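AP endonuclease, family 2 (Brucella melitensis biovar Abortus, PDB 3NGF) probably isomerises hydroxypyruvate on a manganese-binding TIM barrel related to AP endonucleases. Local coordinates at residues 24-29 and 50-55; 97-102 and 143-148; 218-223 and 258-263. All coordinates share one frame; numbering follows the deposited sequence.

The three contacts sit around one eight-stranded parallel barrel whose manganese ion is held by Glu150, Asp185, Gln211 and Glu247. Contact 1 joins helices 25-34 and 50-59 on the outside, and contact 2 packs helix 88-104 on the turn leading into strand 146-149. These two are neighbours, with centres about 18 Å apart, and they touch: Ala50 CB lies 3.8 Å from Tyr101 CD2. Contact 3 ties together two loops that follow strands 207-212 and 243-246. Its centre is about 30 Å from that of contact 2, across the centre of the chain, and about 24 Å from that of contact 1, without touching either. The side chain of Pro221 comes within about 13 Å of the manganese.

Contact 1: 24-29 and 50-55; sequences PFLERF and ADVIAR
The Phe25 ring meets Ile53 at its edge, near the ring plane, where CE2 approaches Ile53 CD1 at 4.5 Å, while one of its faces receives Phe29 CE2, 3.9 Å above the plane and displaced toward the rim. The Phe29 ring in turn approaches Ile53 obliquely, through CZ, and has Leu26 O in plane at its edge. This is the packing of successive outer helices in a TIM barrel: helices 25-34 and 50-59 run roughly the same way, their short segments 28° apart with axes 10.8 Å from each other at closest. At that spacing the side chains bridge the gap, and no hydrogen bond crosses it.

In the conformer described here, one of two modelled, Ile53 offers CD1 to Phe25 and CG2 to Phe29. Its CG2 branch is anti to the backbone N (chi1 -66° for CG1), which puts the two methyl ends against different rings. Toward the outside, Leu26 and Val52 meet at about a right angle in a partly exposed position. Further rings, Phe42 edge-to-face and Phe48 at a slant, extend the aromatic group around Phe25, and Leu57 packs on Phe29. A glycerol molecule, probably from the crystallisation liquor, also lies close to Phe25. At the Leu26 fork, Val52 CG1 sits 4.1 Å from CD1 and equally far from CD2.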
loop_
_atom_site.group_PDB
_atom_site.type_symbol
_atom_site.label_atom_id
_atom_site.label_comp_id
_atom_site.label_asym_id
_atom_site.label_seq_id
_atom_site.Cartn_x
_atom_site.Cartn_y
_atom_site.Cartn_z
ATOM N N PRO A 24 -16.063 11.402 9.190
ATOM C CA PRO A 24 -15.825 11.519 7.743
ATOM C C PRO A 24 -14.339 11.720 7.432
ATOM O O PRO A 24 -13.564 12.131 8.293
ATOM C CB PRO A 24 -16.646 12.763 7.340
ATOM C CG PRO A 24 -17.554 13.056 8.483
ATOM C CD PRO A 24 -16.822 12.559 9.702
ATOM N N PHE A 25 -13.963 11.413 6.200
ATOM C CA PHE A 25 -12.573 11.334 5.774
ATOM C C PHE A 25 -11.714 12.533 6.175
ATOM O O PHE A 25 -10.648 12.371 6.771
ATOM C CB PHE A 25 -12.538 11.150 4.259
ATOM C CG PHE A 25 -11.136 11.079 3.669
ATOM C CD1 PHE A 25 -10.308 9.991 3.907
ATOM C CD2 PHE A 25 -10.672 12.096 2.846
ATOM C CE1 PHE A 25 -9.037 9.927 3.354
ATOM C CE2 PHE A 25 -9.411 12.037 2.294
ATOM C CZ PHE A 25 -8.587 10.937 2.561
ATOM N N LEU A 26 -12.190 13.738 5.901
ATOM C CA LEU A 26 -11.357 14.917 6.177
ATOM C C LEU A 26 -11.035 15.096 7.670
ATOM O O LEU A 26 -9.974 15.637 8.010
ATOM C CB LEU A 26 -11.953 16.170 5.579
ATOM C CG LEU A 26 -11.980 16.227 4.040
ATOM C CD1 LEU A 26 -12.541 17.548 3.552
ATOM C CD2 LEU A 26 -10.571 16.029 3.434
ATOM N N GLU A 27 -11.935 14.634 8.532
ATOM C CA GLU A 27 -11.759 14.727 9.980
ATOM C C GLU A 27 -10.743 13.695 10.522
ATOM O O GLU A 27 -10.275 13.817 11.665
ATOM C CB GLU A 27 -13.127 14.573 10.680
ATOM C CG GLU A 27 -14.025 15.829 10.578
ATOM C CD GLU A 27 -15.465 15.637 11.043
ATOM O OE1 GLU A 27 -16.380 16.230 10.406
ATOM O OE2 GLU A 27 -15.681 14.900 12.037
ATOM N N ARG A 28 -10.390 12.699 9.706
ATOM C CA ARG A 28 -9.518 11.589 10.146
ATOM C C ARG A 28 -8.064 12.010 10.332
ATOM O O ARG A 28 -7.339 11.420 11.129
ATOM C CB ARG A 28 -9.621 10.389 9.178
ATOM C CG ARG A 28 -11.075 9.891 9.090
ATOM C CD ARG A 28 -11.274 8.666 8.204
ATOM N NE ARG A 28 -12.697 8.467 7.982
ATOM C CZ ARG A 28 -13.236 7.874 6.935
ATOM N NH1 ARG A 28 -12.460 7.317 5.992
ATOM N NH2 ARG A 28 -14.556 7.783 6.858
ATOM N N PHE A 29 -7.638 13.046 9.591
ATOM C CA PHE A 29 -6.266 13.533 9.681
ATOM C C PHE A 29 -5.943 14.037 11.091
ATOM O O PHE A 29 -4.951 13.605 11.703
ATOM C CB PHE A 29 -6.003 14.622 8.638
ATOM C CG PHE A 29 -6.073 14.123 7.207
ATOM C CD1 PHE A 29 -4.923 13.740 6.539
ATOM C CD2 PHE A 29 -7.288 14.048 6.544
ATOM C CE1 PHE A 29 -4.978 13.287 5.231
ATOM C CE2 PHE A 29 -7.365 13.596 5.240
ATOM C CZ PHE A 29 -6.203 13.194 4.587
ATOM N N ALA A 50 -6.774 18.089 -4.243
ATOM C CA ALA A 50 -5.410 17.880 -3.759
ATOM C C ALA A 50 -4.966 18.973 -2.783
ATOM O O ALA A 50 -4.273 18.671 -1.811
ATOM C CB ALA A 50 -4.413 17.787 -4.920
ATOM N N ASP A 51 -5.324 20.228 -3.066
ATOM C CA ASP A 51 -4.922 21.332 -2.204
ATOM C C ASP A 51 -5.487 21.168 -0.765
ATOM O O ASP A 51 -4.847 21.574 0.215
ATOM C CB ASP A 51 -5.382 22.679 -2.755
ATOM C CG ASP A 51 -4.581 23.170 -3.959
ATOM O OD1 ASP A 51 -3.618 22.506 -4.413
ATOM O OD2 ASP A 51 -4.935 24.292 -4.419
ATOM N N VAL A 52 -6.707 20.639 -0.648
ATOM C CA VAL A 52 -7.358 20.444 0.637
ATOM C C VAL A 52 -6.616 19.353 1.419
ATOM O O VAL A 52 -6.294 19.550 2.579
ATOM C CB VAL A 52 -8.873 20.102 0.468
ATOM C CG1 VAL A 52 -9.518 19.679 1.805
ATOM C CG2 VAL A 52 -9.610 21.284 -0.178
ATOM N N ILE A 53 -6.332 18.218 0.772
ATOM C CA ILE A 53 -5.552 17.156 1.420
ATOM C C ILE A 53 -4.157 17.654 1.813
ATOM O O ILE A 53 -3.692 17.380 2.922
ATOM C CB ILE A 53 -5.424 15.885 0.542
ATOM C CG1 ILE A 53 -6.780 15.211 0.354
ATOM C CG2 ILE A 53 -4.460 14.887 1.190
ATOM C CD1 ILE A 53 -6.743 14.021 -0.664
ATOM N N ALA A 54 -3.513 18.440 0.944
ATOM C CA ALA A 54 -2.182 19.041 1.278
ATOM C C ALA A 54 -2.266 19.863 2.582
ATOM O O ALA A 54 -1.371 19.779 3.454
ATOM C CB ALA A 54 -1.668 19.947 0.108
ATOM N N ARG A 55 -3.332 20.640 2.711
ATOM C CA ARG A 55 -3.543 21.475 3.906
ATOM C C ARG A 55 -3.856 20.632 5.137
ATOM O O ARG A 55 -3.399 20.927 6.232
ATOM C CB ARG A 55 -4.607 22.552 3.655
ATOM C CG ARG A 55 -4.073 23.766 2.865
ATOM C CD ARG A 55 -5.103 24.891 2.833
ATOM N NE ARG A 55 -6.267 24.556 1.990
ATOM C CZ ARG A 55 -6.349 24.747 0.682
ATOM N NH1 ARG A 55 -7.449 24.396 0.023
ATOM N NH2 ARG A 55 -5.346 25.289 0.016
#

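Contact 2: 97-102 and 143-148; sequences IALHYA and HGITVL
Leu99 and Ala102, one turn apart on helix 88-104, meet Ile145 through purely apolar contacts. Leu99 CD1 touches Ile145 CD1 at 3.7 Å, the two side chains crossing at a slant, and Ala102 CB reaches the same methyl at 3.9 Å. Ile145 CD1 therefore touches both residues of the helix. Its CG1 branch is anti to the carbonyl carbon (chi1 -63°), and with chi2 extended it carries CD1 out toward the helix. All three residues are buried.

The second kind of contact is aliphatic against aromatic. Leu99 lies across the imidazole of His143 at about a right angle, with CD1 3.7 Å from His143 CD2 and CD2 4.0 Å from His143 NE2. Leu99 CD1 approaches the ring obliquely, and no hydrogen bond crosses the contact. His143 is the exposed member of a contact whose other members are buried. Leu99 CD1 thus serves both partners, the histidine ring and the isoleucine methyl.

Backbone bonding shapes the second segment and leads it into the barrel. Gly144, with positive phi, is the C-prime residue of a Schellman motif: Ile145 N bonds to Leu140 O and Gly144 N to Ala141 O, ending helix 122-140. Strand 146-149 follows at once, bonded through Thr146 to Leu110 of strand 109-111 and to Arg108 just before it, and through Val147 to Ala181 of strand 180-185 and to Asn179 just before it. Leu140 of helix 122-140 packs on both Leu99 and Ile145, while Leu110 packs on Ala102 and Ile145, so the contact lies where helix 88-104, helix 122-140 and the adjoining barrel strands converge.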
loop_
_atom_site.group_PDB
_atom_site.type_symbol
_atom_site.label_atom_id
_atom_site.label_comp_id
_atom_site.label_asym_id
_atom_site.label_seq_id
_atom_site.Cartn_x
_atom_site.Cartn_y
_atom_site.Cartn_z
ATOM N N ILE A 97 -2.594 11.750 -13.297
ATOM C CA ILE A 97 -3.512 12.123 -12.247
ATOM C C ILE A 97 -2.900 11.787 -10.890
ATOM O O ILE A 97 -2.860 12.636 -10.001
ATOM C CB ILE A 97 -4.870 11.390 -12.401
ATOM C CG1 ILE A 97 -5.608 11.856 -13.669
ATOM C CG2 ILE A 97 -5.769 11.648 -11.181
ATOM C CD1 ILE A 97 -6.923 11.105 -13.915
ATOM N N ALA A 98 -2.387 10.558 -10.755
ATOM C CA ALA A 98 -1.680 10.153 -9.522
ATOM C C ALA A 98 -0.469 11.053 -9.188
ATOM O O ALA A 98 -0.283 11.430 -8.032
ATOM C CB ALA A 98 -1.245 8.688 -9.628
ATOM N N LEU A 99 0.307 11.411 -10.208
ATOM C CA LEU A 99 1.489 12.284 -10.075
ATOM C C LEU A 99 1.090 13.669 -9.573
ATOM O O LEU A 99 1.747 14.199 -8.660
ATOM C CB LEU A 99 2.288 12.364 -11.396
ATOM C CG LEU A 99 3.578 13.196 -11.436
ATOM C CD1 LEU A 99 4.552 12.785 -10.321
ATOM C CD2 LEU A 99 4.264 13.126 -12.828
ATOM N N HIS A 100 0.025 14.242 -10.135
ATOM C CA HIS A 100 -0.507 15.536 -9.664
ATOM C C HIS A 100 -0.757 15.526 -8.164
ATOM O O HIS A 100 -0.294 16.412 -7.447
ATOM C CB HIS A 100 -1.798 15.941 -10.404
ATOM C CG HIS A 100 -2.521 17.084 -9.765
ATOM N ND1 HIS A 100 -2.051 18.384 -9.814
ATOM C CD2 HIS A 100 -3.663 17.124 -9.032
ATOM C CE1 HIS A 100 -2.878 19.170 -9.143
ATOM N NE2 HIS A 100 -3.868 18.436 -8.668
ATOM N N TYR A 101 -1.450 14.487 -7.681
ATOM C CA TYR A 101 -1.685 14.356 -6.258
ATOM C C TYR A 101 -0.416 14.061 -5.466
ATOM O O TYR A 101 -0.216 14.617 -4.380
ATOM C CB TYR A 101 -2.736 13.263 -5.982
ATOM C CG TYR A 101 -4.150 13.714 -6.167
ATOM C CD1 TYR A 101 -4.703 13.843 -7.444
ATOM C CD2 TYR A 101 -4.961 13.994 -5.073
ATOM C CE1 TYR A 101 -6.000 14.252 -7.620
ATOM C CE2 TYR A 101 -6.264 14.395 -5.239
ATOM C CZ TYR A 101 -6.784 14.529 -6.512
ATOM O OH TYR A 101 -8.080 14.943 -6.671
ATOM N N ALA A 102 0.449 13.208 -5.996
ATOM C CA ALA A 102 1.712 12.887 -5.304
ATOM C C ALA A 102 2.591 14.116 -5.105
ATOM O O ALA A 102 3.145 14.308 -4.034
ATOM C CB ALA A 102 2.495 11.799 -6.049
ATOM N N HIS A 143 10.883 12.706 -10.254
ATOM C CA HIS A 143 10.347 13.222 -9.003
ATOM C C HIS A 143 10.704 12.388 -7.768
ATOM O O HIS A 143 10.227 12.672 -6.654
ATOM C CB HIS A 143 8.828 13.341 -9.165
ATOM C CG HIS A 143 8.433 14.160 -10.364
ATOM N ND1 HIS A 143 8.583 15.528 -10.398
ATOM C CD2 HIS A 143 7.898 13.809 -11.557
ATOM C CE1 HIS A 143 8.147 15.988 -11.560
ATOM N NE2 HIS A 143 7.743 14.967 -12.290
ATOM N N GLY A 144 11.556 11.371 -7.967
ATOM C CA GLY A 144 12.012 10.529 -6.885
ATOM C C GLY A 144 10.886 9.674 -6.314
ATOM O O GLY A 144 10.938 9.307 -5.142
ATOM N N ILE A 145 9.858 9.415 -7.125
ATOM C CA ILE A 145 8.692 8.628 -6.671
ATOM C C ILE A 145 8.848 7.175 -7.093
ATOM O O ILE A 145 9.240 6.874 -8.236
ATOM C CB ILE A 145 7.356 9.237 -7.179
ATOM C CG1 ILE A 145 7.184 10.634 -6.569
ATOM C CG2 ILE A 145 6.163 8.315 -6.823
ATOM C CD1 ILE A 145 6.207 11.533 -7.301
ATOM N N THR A 146 8.535 6.259 -6.171
ATOM C CA THR A 146 8.594 4.821 -6.417
ATOM C C THR A 146 7.162 4.292 -6.649
ATOM O O THR A 146 6.220 4.747 -6.010
ATOM C CB THR A 146 9.233 4.089 -5.220
ATOM O OG1 THR A 146 10.616 4.440 -5.117
ATOM C CG2 THR A 146 9.102 2.534 -5.339
ATOM N N VAL A 147 6.999 3.373 -7.606
ATOM C CA VAL A 147 5.726 2.691 -7.844
ATOM C C VAL A 147 5.806 1.265 -7.325
ATOM O O VAL A 147 6.793 0.563 -7.574
ATOM C CB VAL A 147 5.311 2.697 -9.344
ATOM C CG1 VAL A 147 6.388 2.115 -10.255
ATOM C CG2 VAL A 147 3.953 2.006 -9.555
ATOM N N LEU A 148 4.754 0.828 -6.639
ATOM C CA LEU A 148 4.738 -0.496 -6.043
ATOM C C LEU A 148 3.688 -1.406 -6.614
ATOM O O LEU A 148 2.604 -0.969 -7.027
ATOM C CB LEU A 148 4.501 -0.410 -4.530
ATOM C CG LEU A 148 5.457 0.442 -3.710
ATOM C CD1 LEU A 148 5.065 0.385 -2.209
ATOM C CD2 LEU A 148 6.922 0.050 -3.959
#

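Contact 3: 218-223 and 258-263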
loop_
_atom_site.group_PDB
_atom_site.type_symbol
_atom_site.label_atom_id
_atom_site.label_comp_id
_atom_site.label_asym_id
_atom_site.label_seq_id
_atom_site.Cartn_x
_atom_site.Cartn_y
_atom_site.Cartn_z
ATOM N N ARG A 218 -8.255 -9.415 10.463
ATOM C CA ARG A 218 -7.876 -8.112 9.878
ATOM C C ARG A 218 -8.196 -6.945 10.806
ATOM O O ARG A 218 -8.679 -5.906 10.378
ATOM C CB ARG A 218 -8.482 -7.953 8.482
ATOM C CG ARG A 218 -7.643 -7.086 7.546
ATOM C CD ARG A 218 -8.192 -7.060 6.129
ATOM N NE ARG A 218 -7.249 -6.385 5.236
ATOM C CZ ARG A 218 -7.379 -6.310 3.909
ATOM N NH1 ARG A 218 -8.439 -6.819 3.292
ATOM N NH2 ARG A 218 -6.453 -5.687 3.203
ATOM N N HIS A 219 -7.875 -7.130 12.084
ATOM C CA HIS A 219 -8.062 -6.101 13.108
ATOM C C HIS A 219 -6.694 -5.632 13.648
ATOM O O HIS A 219 -5.653 -5.857 13.019
ATOM C CB HIS A 219 -8.962 -6.606 14.262
ATOM C CG HIS A 219 -10.311 -7.117 13.849
ATOM N ND1 HIS A 219 -11.173 -6.405 13.041
ATOM C CD2 HIS A 219 -10.975 -8.247 14.196
ATOM C CE1 HIS A 219 -12.289 -7.098 12.871
ATOM N NE2 HIS A 219 -12.198 -8.217 13.570
ATOM N N GLU A 220 -6.692 -4.962 14.801
ATOM C CA GLU A 220 -5.459 -4.501 15.436
ATOM C C GLU A 220 -4.375 -5.577 15.476
ATOM O O GLU A 220 -4.686 -6.753 15.744
ATOM C CB GLU A 220 -5.750 -4.037 16.862
ATOM C CG GLU A 220 -6.441 -2.677 16.942
ATOM C CD GLU A 220 -7.971 -2.692 16.751
ATOM O OE1 GLU A 220 -8.577 -3.750 16.483
ATOM O OE2 GLU A 220 -8.575 -1.611 16.914
ATOM N N PRO A 221 -3.092 -5.196 15.277
ATOM C CA PRO A 221 -1.988 -6.183 15.248
ATOM C C PRO A 221 -1.544 -6.650 16.651
ATOM O O PRO A 221 -0.347 -6.668 16.958
ATOM C CB PRO A 221 -0.844 -5.415 14.593
ATOM C CG PRO A 221 -1.089 -3.974 15.023
ATOM C CD PRO A 221 -2.603 -3.827 14.999
ATOM N N ASP A 222 -2.500 -6.944 17.510
ATOM C CA ASP A 222 -2.213 -7.423 18.852
ATOM C C ASP A 222 -3.030 -8.671 19.150
ATOM O O ASP A 222 -3.214 -9.023 20.309
ATOM C CB ASP A 222 -2.523 -6.335 19.872
ATOM C CG ASP A 222 -3.978 -5.935 19.877
ATOM O OD1 ASP A 222 -4.761 -6.413 19.027
ATOM O OD2 ASP A 222 -4.331 -5.157 20.767
ATOM N N GLU A 223 -3.557 -9.305 18.106
ATOM C CA GLU A 223 -4.373 -10.510 18.269
ATOM C C GLU A 223 -4.101 -11.422 17.086
ATOM O O GLU A 223 -3.499 -11.019 16.105
ATOM C CB GLU A 223 -5.868 -10.177 18.314
ATOM C CG GLU A 223 -6.356 -9.566 16.978
ATOM C CD GLU A 223 -7.853 -9.476 16.798
ATOM O OE1 GLU A 223 -8.597 -9.182 17.757
ATOM O OE2 GLU A 223 -8.286 -9.663 15.649
ATOM N N LEU A 258 -5.928 1.202 20.383
ATOM C CA LEU A 258 -4.555 1.652 20.155
ATOM C C LEU A 258 -3.523 1.375 21.270
ATOM O O LEU A 258 -2.423 1.906 21.220
ATOM C CB LEU A 258 -4.573 3.136 19.787
ATOM C CG LEU A 258 -5.151 3.456 18.413
ATOM C CD1 LEU A 258 -5.173 4.964 18.182
ATOM C CD2 LEU A 258 -4.372 2.746 17.282
ATOM N N ALA A 259 -3.832 0.506 22.246
ATOM C CA ALA A 259 -2.828 0.143 23.254
ATOM C C ALA A 259 -1.550 -0.429 22.621
ATOM O O ALA A 259 -0.449 -0.174 23.100
ATOM C CB ALA A 259 -3.407 -0.864 24.320
ATOM N N TRP A 260 -1.691 -1.180 21.525
ATOM C CA TRP A 260 -0.549 -1.818 20.873
ATOM C C TRP A 260 0.436 -0.774 20.383
ATOM O O TRP A 260 1.641 -1.027 20.313
ATOM C CB TRP A 260 -1.004 -2.694 19.683
ATOM C CG TRP A 260 -1.472 -1.926 18.498
ATOM C CD1 TRP A 260 -2.747 -1.589 18.193
ATOM C CD2 TRP A 260 -0.649 -1.381 17.447
ATOM N NE1 TRP A 260 -2.784 -0.857 17.026
ATOM C CE2 TRP A 260 -1.506 -0.709 16.555
ATOM C CE3 TRP A 260 0.726 -1.380 17.198
ATOM C CZ2 TRP A 260 -1.032 -0.032 15.423
ATOM C CZ3 TRP A 260 1.199 -0.735 16.073
ATOM C CH2 TRP A 260 0.319 -0.075 15.189
ATOM N N PHE A 261 -0.105 0.395 20.018
ATOM C CA PHE A 261 0.668 1.498 19.432
ATOM C C PHE A 261 1.332 2.383 20.499
ATOM O O PHE A 261 2.210 3.180 20.174
ATOM C CB PHE A 261 -0.275 2.315 18.551
ATOM C CG PHE A 261 0.360 3.500 17.864
ATOM C CD1 PHE A 261 1.463 3.340 17.040
ATOM C CD2 PHE A 261 -0.194 4.770 18.004
ATOM C CE1 PHE A 261 2.031 4.435 16.378
ATOM C CE2 PHE A 261 0.371 5.887 17.341
ATOM C CZ PHE A 261 1.487 5.721 16.541
ATOM N N ALA A 262 0.904 2.259 21.760
ATOM C CA ALA A 262 1.410 3.121 22.855
ATOM C C ALA A 262 2.942 3.283 22.907
ATOM O O ALA A 262 3.423 4.397 23.039
ATOM C CB ALA A 262 0.867 2.657 24.217
ATOM N N PRO A 263 3.708 2.185 22.786
ATOM C CA PRO A 263 5.175 2.280 22.786
ATOM C C PRO A 263 5.793 3.077 21.632
ATOM O O PRO A 263 6.957 3.467 21.717
ATOM C CB PRO A 263 5.616 0.816 22.655
ATOM C CG PRO A 263 4.468 0.022 23.192
ATOM C CD PRO A 263 3.250 0.784 22.793
#
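Pro221 lays its ring over one face of the Trp260 indole in a CH-pi contact. Pro221 CG stands 3.6 Å from the centroid of the six-membered ring, only 14° off the normal, and Pro221 CD comes 3.6 Å from Trp260 NE1. Proline and indole cross at about a right angle, so the pyrrolidine presents its CG-CD side to the aromatic surface. Two flanking residues complete this shell. Glu220 brings its CG to 4.0 Å from Trp260 CD1, its carboxylate plane turned 70° from the indole, and Asp222 CB meets Trp260 CB at 3.9 Å.

The indole is held from several directions. The opposite face is taken by CB of the next residue, Phe261, 3.7 Å above the plane, so the ring is sandwiched between aliphatic carbons. Trp260 has its CG between the backbone N and the carbonyl carbon (chi1 72°), which folds the indole back over its own chain toward Phe261. Its NE1 is hydrogen-bonded to Tyr248 OH, which helps fix the rotation of the ring, and Phe12 meets it edge-to-face.

On the other side, Pro221 is the centre of an inverse gamma turn. The chain just after Glu247 is linked to this segment by Asn249 O, which accepts a bond from His219 ND1, and by Arg251, whose backbone N binds Glu220 OE1 and whose NH1 forms salt bridges with Asp222 OD1 and Glu223 OE1.

The side chain of Pro221 is about 10 Å from those of Gln211 and Glu247, manganese ligands earlier in the chain than the respective loops. The arrangement is that of a TIM barrel, with its metal site near the C-terminal ends of the strands and long loops packed together beyond them.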